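Side-chain contacts in GTPase activator-like protein (Chaetomium thermophilum, PDB 6SSH), which probably activates a small GTPase by stimulating its GTP hydrolysis, as a Rap/Ran-GAP-type domain cut from a longer TSC2-like protein: residues A[12-16]-A[17-21]; A[92-95]-A[96-99]; A[100-103]-A[104-107]; A[187-190]-A[191-195]. All coordinates share one frame; numbering follows the deposited sequence.

Contact 1. Residues A[12-16]-A[17-21]. With EDO (1,2-ethanediol), chain G; EDO (1,2-ethanediol), chain D.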
loop_
_atom_site.group_PDB
_atom_site.type_symbol
_atom_site.label_atom_id
_atom_site.label_comp_id
_atom_site.label_asym_id
_atom_site.label_seq_id
_atom_site.Cartn_x
_atom_site.Cartn_y
_atom_site.Cartn_z
ATOM N N GLU A 12 0.787 15.082 5.088
ATOM C CA GLU A 12 0.693 15.832 6.322
ATOM C C GLU A 12 -0.673 16.483 6.525
ATOM O O GLU A 12 -1.174 17.156 5.607
ATOM C CB GLU A 12 1.758 16.924 6.318
ATOM C CG GLU A 12 1.814 17.717 7.632
ATOM C CD GLU A 12 3.089 18.526 7.762
ATOM O OE1 GLU A 12 3.260 19.481 6.978
ATOM O OE2 GLU A 12 3.905 18.199 8.652
ATOM N N GLY A 13 -1.295 16.268 7.686
ATOM C CA GLY A 13 -2.556 16.892 8.001
ATOM C C GLY A 13 -3.811 16.152 7.574
ATOM O O GLY A 13 -4.891 16.500 7.999
ATOM N N GLN A 14 -3.700 15.173 6.675
ATOM C CA GLN A 14 -4.889 14.511 6.156
ATOM C C GLN A 14 -5.470 13.499 7.108
ATOM O O GLN A 14 -4.713 12.861 7.883
ATOM C CB GLN A 14 -4.565 13.790 4.828
ATOM C CG GLN A 14 -4.168 14.735 3.715
ATOM C CD GLN A 14 -3.875 14.030 2.407
ATOM O OE1 GLN A 14 -3.408 12.887 2.334
ATOM N NE2 GLN A 14 -4.251 14.710 1.338
ATOM N N THR A 15 -6.800 13.401 7.104
ATOM C CA THR A 15 -7.534 12.565 8.024
ATOM C C THR A 15 -8.605 11.729 7.366
ATOM O O THR A 15 -9.042 10.749 7.957
ATOM C CB THR A 15 -8.202 13.409 9.138
ATOM O OG1 THR A 15 -9.088 14.333 8.554
ATOM C CG2 THR A 15 -7.150 14.152 9.976
ATOM N N HIS A 16 -9.022 12.105 6.144
ATOM C CA HIS A 16 -10.227 11.513 5.527
ATOM C C HIS A 16 -9.897 10.829 4.228
ATOM O O HIS A 16 -9.044 11.278 3.473
ATOM C CB HIS A 16 -11.282 12.612 5.254
ATOM C CG HIS A 16 -12.622 12.098 4.815
ATOM N ND1 HIS A 16 -12.938 11.791 3.500
ATOM C CD2 HIS A 16 -13.766 11.913 5.522
ATOM C CE1 HIS A 16 -14.196 11.391 3.429
ATOM N NE2 HIS A 16 -14.730 11.475 4.642
ATOM N N GLU A 17 -10.582 9.722 3.962
ATOM C CA GLU A 17 -10.319 8.918 2.769
ATOM C C GLU A 17 -10.285 9.726 1.482
ATOM O O GLU A 17 -9.401 9.490 0.657
ATOM C CB GLU A 17 -11.428 7.887 2.684
ATOM C CG GLU A 17 -11.761 7.228 1.400
ATOM C CD GLU A 17 -12.789 6.121 1.748
ATOM O OE1 GLU A 17 -13.948 6.380 2.179
ATOM O OE2 GLU A 17 -12.323 5.046 1.742
ATOM N N THR A 18 -11.252 10.587 1.234
ATOM C CA THR A 18 -11.391 11.194 -0.075
ATOM C C THR A 18 -10.176 12.054 -0.400
ATOM O O THR A 18 -9.590 11.951 -1.470
ATOM C CB THR A 18 -12.732 11.959 -0.155
ATOM O OG1 THR A 18 -13.772 11.077 0.296
ATOM C CG2 THR A 18 -13.034 12.393 -1.561
ATOM N N GLU A 19 -9.757 12.886 0.546
ATOM C CA GLU A 19 -8.585 13.718 0.290
ATOM C C GLU A 19 -7.286 12.909 0.141
ATOM O O GLU A 19 -6.345 13.258 -0.620
ATOM C CB GLU A 19 -8.471 14.791 1.367
ATOM C CG GLU A 19 -8.121 14.214 2.747
ATOM C CD GLU A 19 -8.144 15.234 3.881
ATOM O OE1 GLU A 19 -8.098 16.462 3.581
ATOM O OE2 GLU A 19 -8.184 14.760 5.048
ATOM N N ILE A 20 -7.189 11.816 0.893
ATOM C CA ILE A 20 -6.007 10.951 0.783
ATOM C C ILE A 20 -5.921 10.270 -0.601
ATOM O O ILE A 20 -4.884 10.228 -1.245
ATOM C CB ILE A 20 -6.057 9.876 1.926
ATOM C CG1 ILE A 20 -5.835 10.530 3.314
ATOM C CG2 ILE A 20 -5.038 8.761 1.687
ATOM C CD1 ILE A 20 -6.253 9.617 4.446
ATOM N N LEU A 21 -7.070 9.791 -1.079
ATOM C CA LEU A 21 -7.065 9.103 -2.368
ATOM C C LEU A 21 -6.713 10.087 -3.465
ATOM O O LEU A 21 -6.159 9.655 -4.479
ATOM C CB LEU A 21 -8.433 8.474 -2.618
ATOM C CG LEU A 21 -8.803 7.275 -1.716
ATOM C CD1 LEU A 21 -10.244 6.832 -2.011
ATOM C CD2 LEU A 21 -7.842 6.113 -1.878
HETATM C C1 EDO G . -8.641 17.160 6.718
HETATM O O1 EDO G . -7.687 17.844 7.555
HETATM C C2 EDO G . -9.958 17.912 6.474
HETATM O O2 EDO G . -9.850 18.912 5.447
HETATM C C1 EDO D . -4.517 9.873 9.695
HETATM O O1 EDO D . -4.990 11.172 10.026
HETATM C C2 EDO D . -5.679 9.162 9.054
HETATM O O2 EDO D . -5.823 7.879 9.620
HETATM O O HOH W 1 -5.509 17.369 1.423
#
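A capping box formed by H16 and E19 opens helix 17-21, with H16 at the N-cap. The H16 side chain serves the first turn, ND1 accepting from T18 N at 3.1 Å in a fairly straight bond (164°), although this donor lies 23° out of the ring plane. CE1 of H16 comes within 3.2 Å of T18 OG1, the two side chains running side by side in the same direction. The reciprocal half is the E19 carboxylate: OE2 accepts from H16 N at 3.0 Å on its anti lone pair, and also from T15 N at 2.8 Å, a donor on the same anti side but tilted out of the carboxylate plane. One oxygen therefore grips two successive amides. E19 can reach back because CG is tucked between its own backbone N and carbonyl carbon (chi1 68°), with the chain extended beyond. The first helical backbone bond, I20 N to H16 O at 3.2 Å, closes the turn. Q14 and E19 run alongside each other, pointing opposite ways; NE2 of Q14 gives a hydrogen to a water that is only weakly bound to E19 OE1, while its OE1 lies 3.5 Å from I20 CG1 and accepts from K11 N and N23 ND2. One 1,2-ethanediol, probably from the crystallisation liquor, donates from O1 to G13 O at 3.1 Å, beside E19. The cap thus turns the chain from strand 2-10 into helix 17-21: I20 rests on I8 and I10 of that strand, and E17 forms a salt bridge with K96 of helix 93-99.

Contact 2. Residues A[92-95]-A[96-99]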
loop_
_atom_site.group_PDB
_atom_site.type_symbol
_atom_site.label_atom_id
_atom_site.label_comp_id
_atom_site.label_asym_id
_atom_site.label_seq_id
_atom_site.Cartn_x
_atom_site.Cartn_y
_atom_site.Cartn_z
ATOM N N CYS A 92 -13.083 9.934 -5.855
ATOM C CA CYS A 92 -12.017 8.998 -6.244
ATOM C C CYS A 92 -12.500 7.570 -6.197
ATOM O O CYS A 92 -11.768 6.676 -5.703
ATOM C CB CYS A 92 -10.763 9.189 -5.393
ATOM S SG CYS A 92 -10.076 10.874 -5.448
ATOM N N ILE A 93 -13.719 7.314 -6.645
ATOM C CA ILE A 93 -14.249 5.951 -6.613
ATOM C C ILE A 93 -13.398 5.048 -7.497
ATOM O O ILE A 93 -13.331 3.828 -7.227
ATOM C CB ILE A 93 -15.739 5.848 -7.000
ATOM C CG1 ILE A 93 -15.944 6.093 -8.461
ATOM C CG2 ILE A 93 -16.578 6.765 -6.097
ATOM C CD1 ILE A 93 -17.424 5.914 -8.875
ATOM N N MET A 94 -12.762 5.546 -8.547
ATOM C CA MET A 94 -11.947 4.686 -9.383
ATOM C C MET A 94 -10.702 4.175 -8.618
ATOM O O MET A 94 -10.185 3.116 -8.940
ATOM C CB MET A 94 -11.626 5.340 -10.713
ATOM C CG MET A 94 -12.834 5.625 -11.575
ATOM S SD MET A 94 -13.740 4.124 -11.967
ATOM C CE MET A 94 -14.878 4.822 -13.066
ATOM N N LYS A 95 -10.230 4.928 -7.618
ATOM C CA LYS A 95 -9.137 4.429 -6.759
ATOM C C LYS A 95 -9.699 3.571 -5.647
ATOM O O LYS A 95 -9.118 2.513 -5.338
ATOM C CB LYS A 95 -8.369 5.574 -6.151
ATOM C CG LYS A 95 -7.834 6.564 -7.188
ATOM C CD LYS A 95 -6.715 7.424 -6.620
ATOM C CE LYS A 95 -6.358 8.629 -7.507
ATOM N NZ LYS A 95 -5.120 9.314 -7.067
ATOM N N LYS A 96 -10.798 3.954 -5.032
ATOM C CA LYS A 96 -11.406 3.206 -3.925
ATOM C C LYS A 96 -11.762 1.816 -4.338
ATOM O O LYS A 96 -11.718 0.868 -3.512
ATOM C CB LYS A 96 -12.598 3.955 -3.314
ATOM C CG LYS A 96 -13.286 3.372 -2.141
ATOM C CD LYS A 96 -12.377 3.170 -0.935
ATOM C CE LYS A 96 -13.022 2.423 0.223
ATOM N NZ LYS A 96 -14.085 3.190 0.879
ATOM N N ARG A 97 -12.152 1.613 -5.602
ATOM C CA ARG A 97 -12.593 0.288 -6.029
ATOM C C ARG A 97 -11.451 -0.714 -5.912
ATOM O O ARG A 97 -11.751 -1.926 -5.742
ATOM C CB ARG A 97 -13.172 0.284 -7.446
ATOM C CG ARG A 97 -12.103 0.297 -8.564
ATOM C CD ARG A 97 -12.805 0.382 -9.933
ATOM N NE ARG A 97 -11.995 -0.180 -11.007
ATOM C CZ ARG A 97 -11.099 0.487 -11.685
ATOM N NH1 ARG A 97 -10.461 -0.124 -12.641
ATOM N NH2 ARG A 97 -10.757 1.729 -11.405
ATOM N N HIS A 98 -10.223 -0.262 -6.003
ATOM C CA HIS A 98 -9.088 -1.176 -5.816
ATOM C C HIS A 98 -8.819 -1.403 -4.343
ATOM O O HIS A 98 -8.932 -2.528 -3.867
ATOM C CB HIS A 98 -7.848 -0.661 -6.513
ATOM C CG HIS A 98 -8.038 -0.444 -7.961
ATOM N ND1 HIS A 98 -8.258 -1.501 -8.811
ATOM C CD2 HIS A 98 -7.979 0.668 -8.704
ATOM C CE1 HIS A 98 -8.397 -1.001 -10.048
ATOM N NE2 HIS A 98 -8.249 0.302 -9.997
ATOM N N ILE A 99 -8.515 -0.343 -3.608
ATOM C CA ILE A 99 -8.108 -0.547 -2.207
ATOM C C ILE A 99 -9.270 -1.020 -1.356
ATOM O O ILE A 99 -9.022 -1.813 -0.423
ATOM C CB ILE A 99 -7.359 0.672 -1.636
ATOM C CG1 ILE A 99 -8.318 1.835 -1.574
ATOM C CG2 ILE A 99 -6.054 0.934 -2.464
ATOM C CD1 ILE A 99 -8.648 2.208 -0.213
#
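C92 O and I93 O set the first turn of helix 93-99, accepting from K96 N and R97 N, each at 3.0 Å. The K96 donor lies in the carbonyl plane, whereas that of R97 is tilted 30° from its own. At the other end the turn tightens: K95 O takes H98 N at 3.1 Å, three residues on, and only weakly I99 N. The H98 donor sits well above the carbonyl plane rather than on a lone pair. Among the side chains, R97 folds back over the preceding turn. Its CG lies between backbone N and carbonyl carbon (chi1 79°), and the extended chain brings NH2 within 2.9 Å of M94 O, a weak, bent bond (126°), and 3.8 Å from M94 CB. The H98 ring lies beside R97: CD2 approaches M94 O at 3.3 Å, and R97 CG stands 4.0 Å above the ring, over its centre. The R97 guanidinium has H98 NE2 over one of its faces, offset toward the rim, and D60, in a salt bridge with R97 NH2, is also the main polar partner of H98. D89 accepts from I93 N with OD1 and from M94 N with OD2. C92 and K96 pack on L21 of helix 17-21, K96 NZ pairs with E17, and K95 NZ bonds L21 O together with T79 O and M82 O, tying this helix to its neighbour and to the chain leaving strand 73-78.

Contact 3. Residues A[100-103]-A[104-107]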
loop_
_atom_site.group_PDB
_atom_site.type_symbol
_atom_site.label_atom_id
_atom_site.label_comp_id
_atom_site.label_asym_id
_atom_site.label_seq_id
_atom_site.Cartn_x
_atom_site.Cartn_y
_atom_site.Cartn_z
ATOM N N GLY A 100 -10.496 -0.690 -1.662
ATOM C CA GLY A 100 -11.636 -1.156 -0.884
ATOM C C GLY A 100 -11.940 -2.609 -1.088
ATOM O O GLY A 100 -12.629 -3.220 -0.268
ATOM N N ASN A 101 -11.377 -3.208 -2.139
ATOM C CA ASN A 101 -11.558 -4.630 -2.432
ATOM C C ASN A 101 -10.288 -5.438 -2.173
ATOM O O ASN A 101 -10.258 -6.602 -2.537
ATOM C CB ASN A 101 -12.083 -4.806 -3.859
ATOM C CG ASN A 101 -13.539 -4.486 -3.920
ATOM O OD1 ASN A 101 -14.390 -5.164 -3.336
ATOM N ND2 ASN A 101 -13.845 -3.368 -4.578
ATOM N N ASP A 102 -9.275 -4.793 -1.588
ATOM C CA ASP A 102 -8.018 -5.475 -1.235
ATOM C C ASP A 102 -8.049 -5.808 0.225
ATOM O O ASP A 102 -8.244 -4.957 1.090
ATOM C CB ASP A 102 -6.870 -4.563 -1.529
ATOM C CG ASP A 102 -6.625 -4.335 -3.031
ATOM O OD1 ASP A 102 -7.086 -5.151 -3.836
ATOM O OD2 ASP A 102 -5.907 -3.350 -3.337
ATOM N N PHE A 103 -7.796 -7.073 0.532
ATOM C CA PHE A 103 -7.786 -7.511 1.928
ATOM C C PHE A 103 -6.682 -6.777 2.694
ATOM O O PHE A 103 -6.837 -6.488 3.885
ATOM C CB PHE A 103 -7.603 -9.034 2.013
ATOM C CG PHE A 103 -8.767 -9.851 1.469
ATOM C CD1 PHE A 103 -10.080 -9.437 1.611
ATOM C CD2 PHE A 103 -8.507 -11.073 0.828
ATOM C CE1 PHE A 103 -11.147 -10.249 1.108
ATOM C CE2 PHE A 103 -9.539 -11.899 0.379
ATOM C CZ PHE A 103 -10.856 -11.464 0.486
ATOM N N VAL A 104 -5.542 -6.588 2.071
ATOM C CA VAL A 104 -4.337 -6.027 2.666
ATOM C C VAL A 104 -3.983 -4.722 1.975
ATOM O O VAL A 104 -3.941 -4.677 0.741
ATOM C CB VAL A 104 -3.160 -7.016 2.511
ATOM C CG1 VAL A 104 -1.930 -6.465 3.162
ATOM C CG2 VAL A 104 -3.560 -8.385 3.101
ATOM N N ASN A 105 -3.692 -3.682 2.775
ATOM C CA ASN A 105 -3.237 -2.387 2.300
ATOM C C ASN A 105 -2.060 -1.906 3.100
ATOM O O ASN A 105 -2.094 -1.999 4.329
ATOM C CB ASN A 105 -4.393 -1.331 2.352
ATOM C CG ASN A 105 -5.429 -1.559 1.299
ATOM O OD1 ASN A 105 -5.195 -1.265 0.139
ATOM N ND2 ASN A 105 -6.525 -2.089 1.660
ATOM N N ILE A 106 -1.083 -1.409 2.424
ATOM C CA ILE A 106 0.087 -0.737 2.984
ATOM C C ILE A 106 -0.217 0.729 3.063
ATOM O O ILE A 106 -0.683 1.325 2.031
ATOM C CB ILE A 106 1.321 -1.002 2.129
ATOM C CG1 ILE A 106 1.616 -2.492 2.096
ATOM C CG2 ILE A 106 2.522 -0.173 2.601
ATOM C CD1 ILE A 106 2.544 -2.906 0.970
ATOM N N VAL A 107 0.001 1.388 4.194
ATOM C CA VAL A 107 -0.273 2.787 4.390
ATOM C C VAL A 107 1.001 3.523 4.740
ATOM O O VAL A 107 1.672 3.133 5.730
ATOM C CB VAL A 107 -1.287 2.975 5.535
ATOM C CG1 VAL A 107 -1.564 4.452 5.813
ATOM C CG2 VAL A 107 -2.601 2.289 5.203
HETATM O O HOH W 2 -6.932 -3.543 4.140
#
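D102 and F103 bend the chain into strand 104-109: D102 is extended, F103 has helix-like backbone angles (phi -62°, psi -40°), and V104 and N105 are again extended. The turn brings D102 and N105 together, their side chains crossing at about a right angle, with D102 CB 4.1 Å from N105 ND2. A water bridges the bend, giving a hydrogen to F103 O at 3.0 Å and accepting from N105 ND2 at 2.9 Å, while ND2 probably also donates to I99 O at the end of helix 93-99. The buried D102 carboxylate is satisfied by a salt bridge from OD1 to K4 and a hydrogen bond between OD2 and H77. F103 points its CB away from the strand, leaving it 4.2 Å from V104 CG2, and its ring stacks with that of Y126. The V104 CG2 methyl, placed opposite the carbonyl carbon of V104, lies beside the carbonyl of F103. In the sheet V104 bonds to G6, and N105 to V127 and I129, seating the strand between its parallel neighbours 2-10 and 127-134. This turn ends a beta-alpha-beta crossover: parallel strands 73-78 and 104-109, joined through helix 93-99, lie on either side of strand 2-10.

Contact 4. Residues A[187-190]-A[191-195]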
loop_
_atom_site.group_PDB
_atom_site.type_symbol
_atom_site.label_atom_id
_atom_site.label_comp_id
_atom_site.label_asym_id
_atom_site.label_seq_id
_atom_site.Cartn_x
_atom_site.Cartn_y
_atom_site.Cartn_z
ATOM N N VAL A 187 8.222 -5.177 4.501
ATOM C CA VAL A 187 6.822 -4.916 4.262
ATOM C C VAL A 187 6.258 -5.902 3.224
ATOM O O VAL A 187 5.111 -6.357 3.377
ATOM C CB VAL A 187 6.632 -3.444 3.829
ATOM C CG1 VAL A 187 5.238 -3.239 3.274
ATOM C CG2 VAL A 187 6.856 -2.557 5.010
ATOM N N ARG A 188 7.032 -6.243 2.218
ATOM C CA ARG A 188 6.505 -7.154 1.221
ATOM C C ARG A 188 6.261 -8.506 1.875
ATOM O O ARG A 188 5.217 -9.124 1.617
ATOM C CB ARG A 188 7.483 -7.245 0.027
ATOM C CG ARG A 188 6.900 -7.862 -1.192
ATOM C CD ARG A 188 7.900 -7.927 -2.330
ATOM N NE ARG A 188 9.256 -8.205 -1.922
ATOM C CZ ARG A 188 10.297 -7.395 -2.062
ATOM N NH1 ARG A 188 10.244 -6.177 -2.644
ATOM N NH2 ARG A 188 11.406 -7.828 -1.574
ATOM N N LEU A 189 7.154 -9.014 2.741
ATOM C CA LEU A 189 6.910 -10.249 3.437
ATOM C C LEU A 189 5.673 -10.164 4.340
ATOM O O LEU A 189 4.812 -11.079 4.355
ATOM C CB LEU A 189 8.161 -10.658 4.235
ATOM C CG LEU A 189 8.012 -12.023 4.864
ATOM C CD1 LEU A 189 7.732 -13.028 3.802
ATOM C CD2 LEU A 189 9.302 -12.365 5.662
ATOM N N LEU A 190 5.525 -9.070 5.087
ATOM C CA LEU A 190 4.315 -8.919 5.894
ATOM C C LEU A 190 3.073 -8.928 5.004
ATOM O O LEU A 190 2.068 -9.536 5.391
ATOM C CB LEU A 190 4.315 -7.577 6.650
ATOM C CG LEU A 190 5.330 -7.371 7.753
ATOM C CD1 LEU A 190 5.193 -5.980 8.383
ATOM C CD2 LEU A 190 5.131 -8.403 8.816
ATOM N N ALA A 191 3.127 -8.260 3.867
ATOM C CA ALA A 191 1.947 -8.180 2.997
ATOM C C ALA A 191 1.627 -9.544 2.430
ATOM O O ALA A 191 0.431 -9.940 2.341
ATOM C CB ALA A 191 2.195 -7.180 1.899
ATOM N N LEU A 192 2.628 -10.317 2.013
ATOM C CA LEU A 192 2.382 -11.650 1.504
ATOM C C LEU A 192 1.748 -12.536 2.572
ATOM O O LEU A 192 0.778 -13.235 2.334
ATOM C CB LEU A 192 3.678 -12.264 0.989
ATOM C CG LEU A 192 3.519 -13.595 0.252
ATOM C CD1 LEU A 192 2.482 -13.511 -0.872
ATOM C CD2 LEU A 192 4.893 -13.985 -0.288
ATOM N N ASN A 193 2.305 -12.557 3.777
ATOM C CA ASN A 193 1.765 -13.352 4.836
ATOM C C ASN A 193 0.334 -12.902 5.155
ATOM O O ASN A 193 -0.563 -13.710 5.316
ATOM C CB ASN A 193 2.676 -13.246 6.062
ATOM C CG ASN A 193 4.039 -13.975 5.835
ATOM O OD1 ASN A 193 4.163 -14.791 4.937
ATOM N ND2 ASN A 193 5.035 -13.626 6.595
ATOM N N ALA A 194 0.121 -11.607 5.243
ATOM C CA ALA A 194 -1.230 -11.104 5.506
ATOM C C ALA A 194 -2.212 -11.513 4.418
ATOM O O ALA A 194 -3.388 -11.786 4.721
ATOM C CB ALA A 194 -1.200 -9.593 5.629
ATOM N N SER A 195 -1.750 -11.532 3.185
ATOM C CA SER A 195 -2.645 -11.894 2.102
ATOM C C SER A 195 -3.024 -13.365 2.182
ATOM O O SER A 195 -4.192 -13.751 1.986
ATOM C CB SER A 195 -1.978 -11.595 0.765
ATOM O OG SER A 195 -2.904 -11.867 -0.283
#
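V187 O accepts from A191 N at 2.8 Å, the first of four consecutive i to i+4 bonds that join residues 187-190 to 191-194. The A191 methyl rises beside the same carbonyl, its CB 3.4 Å from V187 O. R188 O follows with L192 N at 2.9 Å, and the CB of L192 lies against that oxygen. The CB of R188 points away from 191-195; its NH1 bonds to G36 O and L37 O, and the guanidinium makes a cation-pi contact with W67. L189 has the main side-chain meeting of the pair. Its O takes N193 N at 3.0 Å in an almost straight bond (174°), while CG, set opposite the backbone N (chi1 -174°), lies 3.8 Å from N193 ND2 as the two side chains cross on a slant. N193 ND2 is also near L189 O at 3.4 Å, but the angle is too poor for a hydrogen bond. L190 O completes the series with A194 N at 2.8 Å. The apolar side of helix 183-201 lies on the sheet: V187 on I106 and I131, L190 and A191 on I129, and A194 on V104 and V127, so it spans strands 104-109 and 127-134.

In the fold
From the N terminus, contact 1 closes the turn out of strand 2-10, and contacts 2, 3 and 4 follow in series, none nested in or crossing another. Each joins adjoining pieces of chain; the ties between distant parts come from their mutual touches. Helix 17-21 meets helix 93-99 between contacts 1 and 2, where C92 and L21 bring their CB atoms to 3.7 Å. Contact 3 begins where contact 2 ends. Contact 4, within C-terminal helix 183-201, covers the strand of contact 3, with I106 CD1 3.6 Å from V187 CG1. Contacts 2 and 4 lie on opposite sides of the chain's centre, their centres about 21 Å apart.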